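Local coordinates for xylanase and alpha-amylase inhibitor protein (Scadoxus multiflorus, PDB 3MU7) that inhibits xylanase and alpha-amylase and has the TIM-barrel fold of family 18 glycosyl hydrolases, at residues D122-H127 with W178-N183; G166-I169 with T173-A176; N199-W204 with V213-P218; S237-A242 with T246-I251. All coordinates share one frame; numbering follows the deposited sequence.

From the N terminus, contact 1 opens on strand 120-125 and closes on strand 176-180, across the inside of the TIM barrel. The loop it closes contains contact 2, where helix 166-170 meets the lead-in to strand 176-180. Contacts 1 and 2 touch through the rings of Phe123 and Phe174. The other two follow in series, and none cross. Contact 3 closes a short loop between helix 195-207 and strand 213-218. Contact 4 does the same for helix 231-242 and strand 248-254. Strands 176-180, 213-218 and 248-254 are successive parallel neighbours, so contacts 1, 3 and 4 share one sheet. Contacts 2, 3 and 4 tie helices to the outside of the barrel.

Contact 1. Residues D122-H127 with W178-N183; sequences DFHIEH and WVQFYN
Asp122 and Trp178 meet inside the TIM barrel of the family 18 fold. They come from strands 120-125 and 176-180, which strand 151-154 separates. The sequence of segment 122-127 matches the end of the family's DxxDxDxE signature, with His124 at the place of the last aspartate and Glu126 at that of the glutamate. The tight part of the contact is polar and buried. Trp178 NE1 donates to Asp122 OD1 at 2.8 Å, with an N-H...O angle of 155°. The donor stands above the carboxylate plane, 44° out of it. Thr153 also bonds to OD1, while Tyr8 and Ser73 hold OD2. Four bonds therefore grip this carboxylate and should fix its rotation.

Further along the strands the contact is looser. Gln180 has CG anti to its carbonyl carbon and stays extended beyond CG, which carries its amide across toward segment 122-127. Its NE2 lies 3.8 Å from His124 NE2, a plain contact. His124 is held at its other nitrogen, ND1, by Tyr8. Glu126 marks the more open side, being partly exposed. Gln180 NE2 serves both Glu126 and the backbone oxygen of Ala155. With Gln180 cut back to an alanine, both of these acceptors would probably lose this donor, and a gap would open beside the imidazole of His124. Gln180 NE2 reaches Glu126 OE1 at 3.1 Å on the syn lone pair, with the amide and carboxylate planes 89° apart.

Contact 2. Residues G166-I169 with T173-A176; sequences GTVI and TFDA
Val168 and Ile169 close on the ring of Phe174 where helix 166-170 turns back toward strand 176-180. This is the helix-to-strand return into strand 176-180 of the TIM barrel. The two aliphatic side chains meet the ring differently. Val168 crosses it obliquely, and its CG1 sits 3.6 Å from both CE1 and CZ of Phe174. CG1 stands anti to the backbone N of Val168 (chi1 -175°), which places it at the CE1-CZ side of the ring. Ile169 runs at about a right angle to the phenylalanine side chain. Its CG1 lies 3.8 Å from Phe174 CE1, and its CA comes up to the ring edge, in plane, near CD1.

Thr173 adds a third direction. Its CG2 sits over the centre of one face of the neighbouring Phe174 ring, 3.8 Å above the plane. The same methyl touches Val168 CG1 at 3.9 Å, so helix and loop share one apolar cluster. The cluster continues along the outside of the sheet, where Phe123 of strand 120-125 meets Phe174 edge-to-face. Tyr133 and Ala137 of helix 133-144 also pack on Val168.

No direct hydrogen bond joins the two segments, but one water bridges their backbones. It donates to Ile169 O at 2.9 Å and accepts from Phe174 N at 3.0 Å.

Contact 3. Residues N199-W204 with V213-P218; sequences NAWKEW and VFLGFP
Trp201 lays its six-membered ring against Leu215 and Val213. From CB, CG stands anti to the backbone N (chi1 162°), which brings the indole up to segment 213-218. The first ring atom to arrive is CD2, which is 4.1 Å from Leu215 CD2. Next along the ring, CE3 of Trp201 packs on Leu215 CG at 3.5 Å. CZ3 of Trp201 then touches two side chains. It is 3.6 Å from Val213 CG1 on one strand residue and equally near Leu215 CD1 on the other. At the tip of Trp201, CH2 comes edge-on, in plane, to Val213 O at 3.7 Å.

This contact belongs to the beta-alpha-beta unit of strand 176-180, helix 195-207 and strand 213-218 in the TIM barrel. Helix segment 199-204 and strand segment 213-218 run nearly antiparallel, at 156°, with their axes 10.0 Å apart. Trp201 spans that gap. Ala242 of helix 231-242 and Phe248 of strand 248-254 also touch it.

Leu215 crosses the indole at about a right angle. Its CD1 stands over one face in a CH-pi contact, 3.9 Å from the centroid of the six-membered ring and 25° off the normal. Val213 instead approaches obliquely. Trp204, one helix turn on, adds a looser touch, with its CB 4.4 Å from Val213 CG1. Its ring leads off elsewhere and bonds through NE1 to the backbone oxygen of Cys158.

Contact 4. Residues S237-A242 with T246-I251; sequences SVFPNA and TKFGGI
Phe239 is the first residue of segment 237-242 to touch the strand segment, and it meets both Phe248 and Ile251. Its CG is anti to the carbonyl carbon (chi1 -69°), and the end of the ring comes nearer to the strand than its CB does. Ile251 CG2 lies at the ring edge, in plane, 3.7 Å from Phe239 CE1. Phe248 turns its own edge toward the face of Phe239 in an offset edge-to-face pair. The centroids are 6.0 Å apart and the planes stand at 60°. Leu3, from the start of the chain, packs on both rings.

The helix is kinked at Pro240 and Asn241, whose N atoms make no bond to the turn before; the proline nitrogen has no hydrogen to give. Regular bonding resumes at Ala242, whose N bonds to Val238 O at 2.9 Å. Helix 231-242 is the middle of the beta-alpha-beta unit that joins strand 213-218 to strand 248-254 on the barrel wall. Segments 237-242 and 248-251 run nearly antiparallel, at 165°.

Ala242, at the end of the helix, lies closest to the strand segment. Its CB packs on Phe248 CD1 at 3.7 Å, and its backbone O is only 3.2 Å from Phe248 CB. The small methyl is consistent with the close approach of the Phe248 ring. Were Phe248 only a leucine, the Phe239 face would probably lose its edge-on partner and a gap would open between Phe239 and Ala242. Gly250 N sits over the centre of one face of the Phe248 ring, 3.7 Å above the plane.

Contact 1. Residues D122-H127 with W178-N183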
loop_
_atom_site.group_PDB
_atom_site.type_symbol
_atom_site.label_atom_id
_atom_site.label_comp_id
_atom_site.label_asym_id
_atom_site.label_seq_id
_atom_site.Cartn_x
_atom_site.Cartn_y
_atom_site.Cartn_z
ATOM N N ASP A 122 1.105 2.894 -5.126
ATOM C CA ASP A 122 1.780 2.433 -3.921
ATOM C C ASP A 122 3.057 1.681 -4.294
ATOM O O ASP A 122 3.021 0.739 -5.086
ATOM C CB ASP A 122 0.828 1.518 -3.149
ATOM C CG ASP A 122 1.462 0.889 -1.935
ATOM O OD1 ASP A 122 1.836 1.634 -1.005
ATOM O OD2 ASP A 122 1.556 -0.355 -1.899
ATOM N N PHE A 123 4.183 2.105 -3.727
ATOM C CA PHE A 123 5.489 1.478 -3.981
ATOM C C PHE A 123 5.710 0.377 -2.943
ATOM O O PHE A 123 6.156 0.648 -1.818
ATOM C CB PHE A 123 6.623 2.502 -3.836
ATOM C CG PHE A 123 6.818 3.429 -5.016
ATOM C CD1 PHE A 123 8.104 3.679 -5.485
ATOM C CD2 PHE A 123 5.745 4.078 -5.631
ATOM C CE1 PHE A 123 8.328 4.565 -6.546
ATOM C CE2 PHE A 123 5.963 4.959 -6.697
ATOM C CZ PHE A 123 7.259 5.200 -7.153
ATOM N N HIS A 124 5.407 -0.862 -3.303
ATOM C CA HIS A 124 5.635 -2.012 -2.409
ATOM C C HIS A 124 6.869 -2.770 -2.920
ATOM O O HIS A 124 6.811 -3.949 -3.285
ATOM C CB HIS A 124 4.383 -2.899 -2.366
ATOM C CG HIS A 124 4.365 -3.911 -1.254
ATOM N ND1 HIS A 124 3.437 -3.863 -0.237
ATOM C CD2 HIS A 124 5.132 -5.002 -1.012
ATOM C CE1 HIS A 124 3.636 -4.878 0.587
ATOM N NE2 HIS A 124 4.657 -5.584 0.140
ATOM N N ILE A 125 7.996 -2.067 -2.940
ATOM C CA ILE A 125 9.238 -2.588 -3.502
ATOM C C ILE A 125 9.982 -3.360 -2.430
ATOM O O ILE A 125 10.481 -2.774 -1.464
ATOM C CB ILE A 125 10.110 -1.453 -4.090
ATOM C CG1 ILE A 125 9.311 -0.599 -5.092
ATOM C CG2 ILE A 125 11.395 -2.016 -4.696
ATOM C CD1 ILE A 125 8.587 -1.383 -6.198
ATOM N N GLU A 126 10.056 -4.674 -2.617
ATOM C CA GLU A 126 10.558 -5.580 -1.596
ATOM C C GLU A 126 11.937 -6.151 -1.927
ATOM O O GLU A 126 12.536 -6.833 -1.098
ATOM C CB GLU A 126 9.535 -6.699 -1.353
ATOM C CG GLU A 126 9.747 -7.499 -0.066
ATOM C CD GLU A 126 9.489 -6.688 1.229
ATOM O OE1 GLU A 126 8.352 -6.137 1.391
ATOM O OE2 GLU A 126 10.381 -6.636 2.053
ATOM N N HIS A 127 12.449 -5.890 -3.121
ATOM C CA HIS A 127 13.776 -6.324 -3.540
ATOM C C HIS A 127 14.266 -5.401 -4.628
ATOM O O HIS A 127 13.512 -4.759 -5.288
ATOM C CB HIS A 127 13.751 -7.786 -4.032
ATOM C CG HIS A 127 12.981 -7.976 -5.296
ATOM N ND1 HIS A 127 11.771 -8.601 -5.345
ATOM C CD2 HIS A 127 13.262 -7.605 -6.557
ATOM C CE1 HIS A 127 11.354 -8.642 -6.591
ATOM N NE2 HIS A 127 12.213 -7.999 -7.338
ATOM N N TRP A 178 3.079 3.243 4.775
ATOM C CA TRP A 178 2.641 2.236 5.747
ATOM C C TRP A 178 3.814 1.308 5.955
ATOM O O TRP A 178 4.265 0.617 5.030
ATOM C CB TRP A 178 1.391 1.456 5.306
ATOM C CG TRP A 178 0.979 1.713 3.896
ATOM C CD1 TRP A 178 1.500 1.138 2.771
ATOM C CD2 TRP A 178 -0.030 2.630 3.453
ATOM N NE1 TRP A 178 0.878 1.650 1.652
ATOM C CE2 TRP A 178 -0.065 2.564 2.044
ATOM C CE3 TRP A 178 -0.909 3.502 4.110
ATOM C CZ2 TRP A 178 -0.950 3.335 1.280
ATOM C CZ3 TRP A 178 -1.779 4.276 3.348
ATOM C CH2 TRP A 178 -1.794 4.184 1.950
ATOM N N VAL A 179 4.333 1.322 7.174
ATOM C CA VAL A 179 5.488 0.514 7.521
ATOM C C VAL A 179 5.021 -0.895 7.874
ATOM O O VAL A 179 4.084 -1.062 8.663
ATOM C CB VAL A 179 6.248 1.144 8.708
ATOM C CG1 VAL A 179 7.462 0.321 9.071
ATOM C CG2 VAL A 179 6.657 2.586 8.389
ATOM N N GLN A 180 5.680 -1.902 7.308
ATOM C CA GLN A 180 5.328 -3.288 7.585
ATOM C C GLN A 180 5.921 -3.735 8.911
ATOM O O GLN A 180 7.076 -4.166 8.968
ATOM C CB GLN A 180 5.818 -4.202 6.472
ATOM C CG GLN A 180 5.290 -3.875 5.094
ATOM C CD GLN A 180 5.883 -4.804 4.066
ATOM O OE1 GLN A 180 5.721 -6.025 4.155
ATOM N NE2 GLN A 180 6.584 -4.248 3.092
ATOM N N PHE A 181 5.140 -3.616 9.979
ATOM C CA PHE A 181 5.581 -4.110 11.283
ATOM C C PHE A 181 5.249 -5.594 11.418
ATOM O O PHE A 181 4.518 -6.015 12.313
ATOM C CB PHE A 181 4.986 -3.264 12.412
ATOM C CG PHE A 181 5.479 -1.841 12.425
ATOM C CD1 PHE A 181 6.785 -1.547 12.795
ATOM C CD2 PHE A 181 4.636 -0.797 12.072
ATOM C CE1 PHE A 181 7.239 -0.231 12.809
ATOM C CE2 PHE A 181 5.084 0.515 12.096
ATOM C CZ PHE A 181 6.387 0.799 12.465
ATOM N N TYR A 182 5.788 -6.380 10.498
ATOM C CA TYR A 182 5.587 -7.826 10.501
ATOM C C TYR A 182 6.636 -8.467 9.611
ATOM O O TYR A 182 7.377 -7.765 8.911
ATOM C CB TYR A 182 4.157 -8.215 10.082
ATOM C CG TYR A 182 3.641 -7.561 8.817
ATOM C CD1 TYR A 182 3.779 -8.192 7.591
ATOM C CD2 TYR A 182 2.998 -6.320 8.854
ATOM C CE1 TYR A 182 3.303 -7.606 6.427
ATOM C CE2 TYR A 182 2.522 -5.729 7.689
ATOM C CZ TYR A 182 2.678 -6.376 6.486
ATOM O OH TYR A 182 2.203 -5.774 5.341
ATOM N N ASN A 183 6.724 -9.797 9.663
ATOM C CA ASN A 183 7.799 -10.544 8.995
ATOM C C ASN A 183 9.178 -9.964 9.275
ATOM O O ASN A 183 10.018 -9.881 8.378
ATOM C CB ASN A 183 7.565 -10.618 7.483
ATOM C CG ASN A 183 6.299 -11.349 7.132
ATOM O OD1 ASN A 183 5.955 -12.349 7.762
ATOM N ND2 ASN A 183 5.581 -10.845 6.139
#

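Contact 2. Residues G166-I169 with T173-A176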
loop_
_atom_site.group_PDB
_atom_site.type_symbol
_atom_site.label_atom_id
_atom_site.label_comp_id
_atom_site.label_asym_id
_atom_site.label_seq_id
_atom_site.Cartn_x
_atom_site.Cartn_y
_atom_site.Cartn_z
ATOM N N GLY A 166 14.397 3.487 1.173
ATOM C CA GLY A 166 14.859 4.522 2.100
ATOM C C GLY A 166 15.255 5.827 1.432
ATOM O O GLY A 166 14.862 6.905 1.869
ATOM N N THR A 167 16.034 5.735 0.361
ATOM C CA THR A 167 16.464 6.939 -0.348
ATOM C C THR A 167 15.286 7.667 -0.996
ATOM O O THR A 167 15.224 8.895 -0.976
ATOM C CB THR A 167 17.535 6.635 -1.407
ATOM O OG1 THR A 167 17.029 5.689 -2.353
ATOM C CG2 THR A 167 18.783 6.089 -0.754
ATOM N N VAL A 168 14.338 6.927 -1.529
ATOM C CA VAL A 168 13.187 7.564 -2.165
ATOM C C VAL A 168 12.262 8.203 -1.092
ATOM O O VAL A 168 11.784 9.262 -1.264
ATOM C CB VAL A 168 12.404 6.538 -3.003
ATOM C CG1 VAL A 168 11.307 7.294 -3.711
ATOM C CG2 VAL A 168 13.341 5.810 -3.959
ATOM N N ILE A 169 12.122 7.525 0.048
ATOM C CA ILE A 169 11.370 8.117 1.158
ATOM C C ILE A 169 12.026 9.428 1.609
ATOM O O ILE A 169 11.335 10.406 1.883
ATOM C CB ILE A 169 11.194 7.120 2.338
ATOM C CG1 ILE A 169 10.288 5.959 1.910
ATOM C CG2 ILE A 169 10.633 7.820 3.579
ATOM C CD1 ILE A 169 10.307 4.762 2.860
ATOM N N THR A 173 8.820 12.550 -1.159
ATOM C CA THR A 173 7.871 12.441 -2.268
ATOM C C THR A 173 6.554 11.743 -1.900
ATOM O O THR A 173 5.537 11.983 -2.549
ATOM C CB THR A 173 8.542 11.756 -3.496
ATOM O OG1 THR A 173 7.778 11.979 -4.696
ATOM C CG2 THR A 173 8.760 10.264 -3.259
ATOM N N PHE A 174 6.557 10.897 -0.869
ATOM C CA PHE A 174 5.363 10.113 -0.545
ATOM C C PHE A 174 4.382 10.870 0.327
ATOM O O PHE A 174 4.758 11.468 1.346
ATOM C CB PHE A 174 5.726 8.773 0.097
ATOM C CG PHE A 174 6.535 7.890 -0.804
ATOM C CD1 PHE A 174 7.873 7.643 -0.529
ATOM C CD2 PHE A 174 5.965 7.323 -1.945
ATOM C CE1 PHE A 174 8.632 6.842 -1.376
ATOM C CE2 PHE A 174 6.713 6.525 -2.792
ATOM C CZ PHE A 174 8.048 6.276 -2.506
ATOM N N ASP A 175 3.119 10.840 -0.081
ATOM C CA ASP A 175 2.031 11.410 0.697
ATOM C C ASP A 175 1.793 10.646 1.987
ATOM O O ASP A 175 1.387 11.227 2.995
ATOM C CB ASP A 175 0.759 11.413 -0.139
ATOM C CG ASP A 175 0.899 12.268 -1.368
ATOM O OD1 ASP A 175 0.930 13.507 -1.222
ATOM O OD2 ASP A 175 1.020 11.714 -2.473
ATOM N N ALA A 176 2.030 9.336 1.942
ATOM C CA ALA A 176 1.862 8.475 3.098
ATOM C C ALA A 176 2.750 7.270 2.938
ATOM O O ALA A 176 3.074 6.856 1.824
ATOM C CB ALA A 176 0.415 8.033 3.249
HETATM O O HOH W 1 8.462 10.403 1.393
#

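Contact 3. Residues N199-W204 with V213-P218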
loop_
_atom_site.group_PDB
_atom_site.type_symbol
_atom_site.label_atom_id
_atom_site.label_comp_id
_atom_site.label_asym_id
_atom_site.label_seq_id
_atom_site.Cartn_x
_atom_site.Cartn_y
_atom_site.Cartn_z
ATOM N N ASN A 199 9.896 1.128 19.657
ATOM C CA ASN A 199 11.160 1.772 19.291
ATOM C C ASN A 199 11.232 2.059 17.791
ATOM O O ASN A 199 11.616 3.151 17.385
ATOM C CB ASN A 199 12.362 0.928 19.731
ATOM C CG ASN A 199 12.576 0.948 21.235
ATOM O OD1 ASN A 199 12.138 1.864 21.930
ATOM N ND2 ASN A 199 13.264 -0.067 21.742
ATOM N N ALA A 200 10.842 1.083 16.976
ATOM C CA ALA A 200 10.811 1.259 15.522
ATOM C C ALA A 200 9.786 2.321 15.105
ATOM O O ALA A 200 10.087 3.192 14.285
ATOM C CB ALA A 200 10.537 -0.069 14.832
ATOM N N TRP A 201 8.590 2.274 15.685
ATOM C CA TRP A 201 7.597 3.312 15.416
ATOM C C TRP A 201 8.131 4.704 15.735
ATOM O O TRP A 201 7.944 5.632 14.954
ATOM C CB TRP A 201 6.302 3.089 16.203
ATOM C CG TRP A 201 5.480 4.356 16.263
ATOM C CD1 TRP A 201 5.349 5.203 17.329
ATOM C CD2 TRP A 201 4.738 4.948 15.192
ATOM N NE1 TRP A 201 4.558 6.273 16.993
ATOM C CE2 TRP A 201 4.166 6.141 15.687
ATOM C CE3 TRP A 201 4.496 4.581 13.862
ATOM C CZ2 TRP A 201 3.358 6.968 14.899
ATOM C CZ3 TRP A 201 3.695 5.405 13.078
ATOM C CH2 TRP A 201 3.135 6.582 13.601
ATOM N N LYS A 202 8.797 4.866 16.871
ATOM C CA LYS A 202 9.315 6.169 17.270
ATOM C C LYS A 202 10.275 6.700 16.234
ATOM O O LYS A 202 10.228 7.839 15.870
ATOM C CB LYS A 202 9.980 6.123 18.677
ATOM C CG LYS A 202 9.000 6.091 19.839
ATOM C CD LYS A 202 9.676 5.939 21.225
ATOM C CE LYS A 202 8.843 5.011 22.105
ATOM N NZ LYS A 202 8.586 5.619 23.320
ATOM N N GLU A 203 11.137 5.812 15.761
ATOM C CA GLU A 203 12.085 6.227 14.742
ATOM C C GLU A 203 11.409 6.618 13.421
ATOM O O GLU A 203 11.723 7.662 12.849
ATOM C CB GLU A 203 13.173 5.185 14.495
ATOM C CG GLU A 203 14.202 5.733 13.529
ATOM C CD GLU A 203 15.500 4.969 13.471
ATOM O OE1 GLU A 203 15.537 3.760 13.772
ATOM O OE2 GLU A 203 16.495 5.609 13.091
ATOM N N TRP A 204 10.494 5.775 12.941
ATOM C CA TRP A 204 9.769 6.068 11.701
ATOM C C TRP A 204 8.988 7.371 11.801
ATOM O O TRP A 204 9.051 8.211 10.902
ATOM C CB TRP A 204 8.848 4.910 11.317
ATOM C CG TRP A 204 9.583 3.784 10.667
ATOM C CD1 TRP A 204 10.043 2.643 11.262
ATOM C CD2 TRP A 204 9.959 3.702 9.295
ATOM N NE1 TRP A 204 10.684 1.852 10.341
ATOM C CE2 TRP A 204 10.646 2.480 9.122
ATOM C CE3 TRP A 204 9.786 4.546 8.191
ATOM C CZ2 TRP A 204 11.155 2.081 7.885
ATOM C CZ3 TRP A 204 10.291 4.154 6.971
ATOM C CH2 TRP A 204 10.971 2.928 6.825
ATOM N N VAL A 213 2.426 8.594 8.537
ATOM C CA VAL A 213 2.984 7.266 8.732
ATOM C C VAL A 213 1.896 6.387 9.344
ATOM O O VAL A 213 1.325 6.705 10.398
ATOM C CB VAL A 213 4.251 7.280 9.631
ATOM C CG1 VAL A 213 4.853 5.879 9.729
ATOM C CG2 VAL A 213 5.295 8.270 9.115
ATOM N N PHE A 214 1.600 5.292 8.657
ATOM C CA PHE A 214 0.647 4.299 9.120
ATOM C C PHE A 214 1.409 3.082 9.641
ATOM O O PHE A 214 2.460 2.720 9.091
ATOM C CB PHE A 214 -0.235 3.826 7.960
ATOM C CG PHE A 214 -1.242 4.841 7.462
ATOM C CD1 PHE A 214 -0.842 5.974 6.755
ATOM C CD2 PHE A 214 -2.604 4.610 7.636
ATOM C CE1 PHE A 214 -1.787 6.875 6.271
ATOM C CE2 PHE A 214 -3.552 5.506 7.147
ATOM C CZ PHE A 214 -3.145 6.639 6.468
ATOM N N LEU A 215 0.871 2.431 10.671
ATOM C CA LEU A 215 1.451 1.180 11.159
ATOM C C LEU A 215 0.789 0.001 10.473
ATOM O O LEU A 215 -0.422 -0.181 10.586
ATOM C CB LEU A 215 1.315 1.041 12.676
ATOM C CG LEU A 215 2.003 2.099 13.535
ATOM C CD1 LEU A 215 1.007 3.162 13.976
ATOM C CD2 LEU A 215 2.644 1.436 14.738
ATOM N N GLY A 216 1.581 -0.777 9.748
ATOM C CA GLY A 216 1.097 -1.975 9.066
ATOM C C GLY A 216 1.166 -3.199 9.951
ATOM O O GLY A 216 2.227 -3.518 10.506
ATOM N N PHE A 217 0.035 -3.890 10.054
ATOM C CA PHE A 217 -0.086 -5.101 10.861
ATOM C C PHE A 217 -0.740 -6.232 10.075
ATOM O O PHE A 217 -1.563 -5.975 9.197
ATOM C CB PHE A 217 -0.946 -4.845 12.097
ATOM C CG PHE A 217 -0.299 -3.969 13.116
ATOM C CD1 PHE A 217 -0.730 -2.670 13.301
ATOM C CD2 PHE A 217 0.742 -4.446 13.906
ATOM C CE1 PHE A 217 -0.122 -1.842 14.259
ATOM C CE2 PHE A 217 1.354 -3.626 14.864
ATOM C CZ PHE A 217 0.915 -2.327 15.036
ATOM N N PRO A 218 -0.421 -7.496 10.415
ATOM C CA PRO A 218 -1.160 -8.619 9.831
ATOM C C PRO A 218 -2.565 -8.703 10.412
ATOM O O PRO A 218 -2.764 -8.461 11.602
ATOM C CB PRO A 218 -0.350 -9.852 10.258
ATOM C CG PRO A 218 0.928 -9.338 10.834
ATOM C CD PRO A 218 0.661 -7.948 11.309
#

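Contact 4. Residues S237-A242 with T246-I251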
loop_
_atom_site.group_PDB
_atom_site.type_symbol
_atom_site.label_atom_id
_atom_site.label_comp_id
_atom_site.label_asym_id
_atom_site.label_seq_id
_atom_site.Cartn_x
_atom_site.Cartn_y
_atom_site.Cartn_z
ATOM N N SER A 237 -1.825 -0.715 23.503
ATOM C CA SER A 237 -0.382 -0.463 23.607
ATOM C C SER A 237 0.145 0.377 22.567
ATOM O O SER A 237 1.208 1.045 22.847
ATOM C CB SER A 237 0.394 -1.741 23.465
ATOM O OG SER A 237 0.114 -2.651 24.440
ATOM N N VAL A 238 -0.427 0.448 21.385
ATOM C CA VAL A 238 0.172 1.243 20.300
ATOM C C VAL A 238 -0.479 2.597 20.178
ATOM O O VAL A 238 0.238 3.608 20.068
ATOM C CB VAL A 238 0.002 0.474 18.935
ATOM C CG1 VAL A 238 0.483 1.355 17.729
ATOM C CG2 VAL A 238 0.773 -0.825 18.961
ATOM N N PHE A 239 -1.778 2.685 20.176
ATOM C CA PHE A 239 -2.480 3.914 19.914
ATOM C C PHE A 239 -2.182 5.119 20.807
ATOM O O PHE A 239 -2.062 6.177 20.297
ATOM C CB PHE A 239 -3.977 3.728 19.765
ATOM C CG PHE A 239 -4.383 2.983 18.491
ATOM C CD1 PHE A 239 -3.467 2.664 17.504
ATOM C CD2 PHE A 239 -5.656 2.599 18.309
ATOM C CE1 PHE A 239 -3.861 1.974 16.363
ATOM C CE2 PHE A 239 -6.048 1.889 17.157
ATOM C CZ PHE A 239 -5.146 1.593 16.225
ATOM N N PRO A 240 -2.092 4.965 22.139
ATOM C CA PRO A 240 -1.826 6.154 22.967
ATOM C C PRO A 240 -0.503 6.824 22.580
ATOM O O PRO A 240 -0.511 7.982 22.415
ATOM C CB PRO A 240 -1.788 5.588 24.402
ATOM C CG PRO A 240 -2.685 4.380 24.327
ATOM C CD PRO A 240 -2.344 3.776 22.970
ATOM N N ASN A 241 0.554 6.087 22.387
ATOM C CA ASN A 241 1.820 6.723 21.977
ATOM C C ASN A 241 1.772 7.159 20.495
ATOM O O ASN A 241 2.143 8.232 20.201
ATOM C CB ASN A 241 2.972 5.784 22.248
ATOM C CG ASN A 241 4.303 6.484 22.324
ATOM O OD1 ASN A 241 4.394 7.622 22.022
ATOM N ND2 ASN A 241 5.289 5.815 22.898
ATOM N N ALA A 242 1.281 6.311 19.615
ATOM C CA ALA A 242 1.214 6.675 18.206
ATOM C C ALA A 242 0.435 7.937 17.962
ATOM O O ALA A 242 0.812 8.739 17.188
ATOM C CB ALA A 242 0.622 5.530 17.399
ATOM N N THR A 246 2.368 13.831 15.318
ATOM C CA THR A 246 1.701 14.650 14.311
ATOM C C THR A 246 1.627 13.936 12.956
ATOM O O THR A 246 0.842 14.317 12.088
ATOM C CB THR A 246 2.408 16.014 14.135
ATOM O OG1 THR A 246 3.777 15.798 13.776
ATOM C CG2 THR A 246 2.345 16.828 15.427
ATOM N N LYS A 247 2.443 12.896 12.793
ATOM C CA LYS A 247 2.473 12.119 11.558
ATOM C C LYS A 247 1.595 10.872 11.592
ATOM O O LYS A 247 1.525 10.159 10.601
ATOM C CB LYS A 247 3.904 11.693 11.227
ATOM C CG LYS A 247 4.817 12.796 10.749
ATOM C CD LYS A 247 6.128 12.183 10.299
ATOM C CE LYS A 247 7.214 13.216 10.168
ATOM N NZ LYS A 247 8.527 12.543 10.284
ATOM N N PHE A 248 0.944 10.579 12.715
ATOM C CA PHE A 248 0.160 9.348 12.814
ATOM C C PHE A 248 -0.969 9.341 11.790
ATOM O O PHE A 248 -1.858 10.185 11.830
ATOM C CB PHE A 248 -0.416 9.188 14.219
ATOM C CG PHE A 248 -1.328 8.003 14.369
ATOM C CD1 PHE A 248 -0.833 6.713 14.265
ATOM C CD2 PHE A 248 -2.684 8.181 14.620
ATOM C CE1 PHE A 248 -1.670 5.613 14.413
ATOM C CE2 PHE A 248 -3.532 7.086 14.765
ATOM C CZ PHE A 248 -3.023 5.799 14.662
ATOM N N GLY A 249 -0.922 8.389 10.860
ATOM C CA GLY A 249 -1.930 8.316 9.807
ATOM C C GLY A 249 -3.061 7.354 10.110
ATOM O O GLY A 249 -4.188 7.540 9.646
ATOM N N GLY A 250 -2.767 6.326 10.899
ATOM C CA GLY A 250 -3.700 5.231 11.136
ATOM C C GLY A 250 -2.964 3.911 11.020
ATOM O O GLY A 250 -1.755 3.836 11.287
ATOM N N ILE A 251 -3.689 2.861 10.640
ATOM C CA ILE A 251 -3.069 1.556 10.425
ATOM C C ILE A 251 -3.297 1.053 9.008
ATOM O O ILE A 251 -4.226 1.474 8.321
ATOM C CB ILE A 251 -3.524 0.480 11.449
ATOM C CG1 ILE A 251 -5.018 0.176 11.307
ATOM C CG2 ILE A 251 -3.134 0.884 12.878
ATOM C CD1 ILE A 251 -5.496 -1.023 12.117
#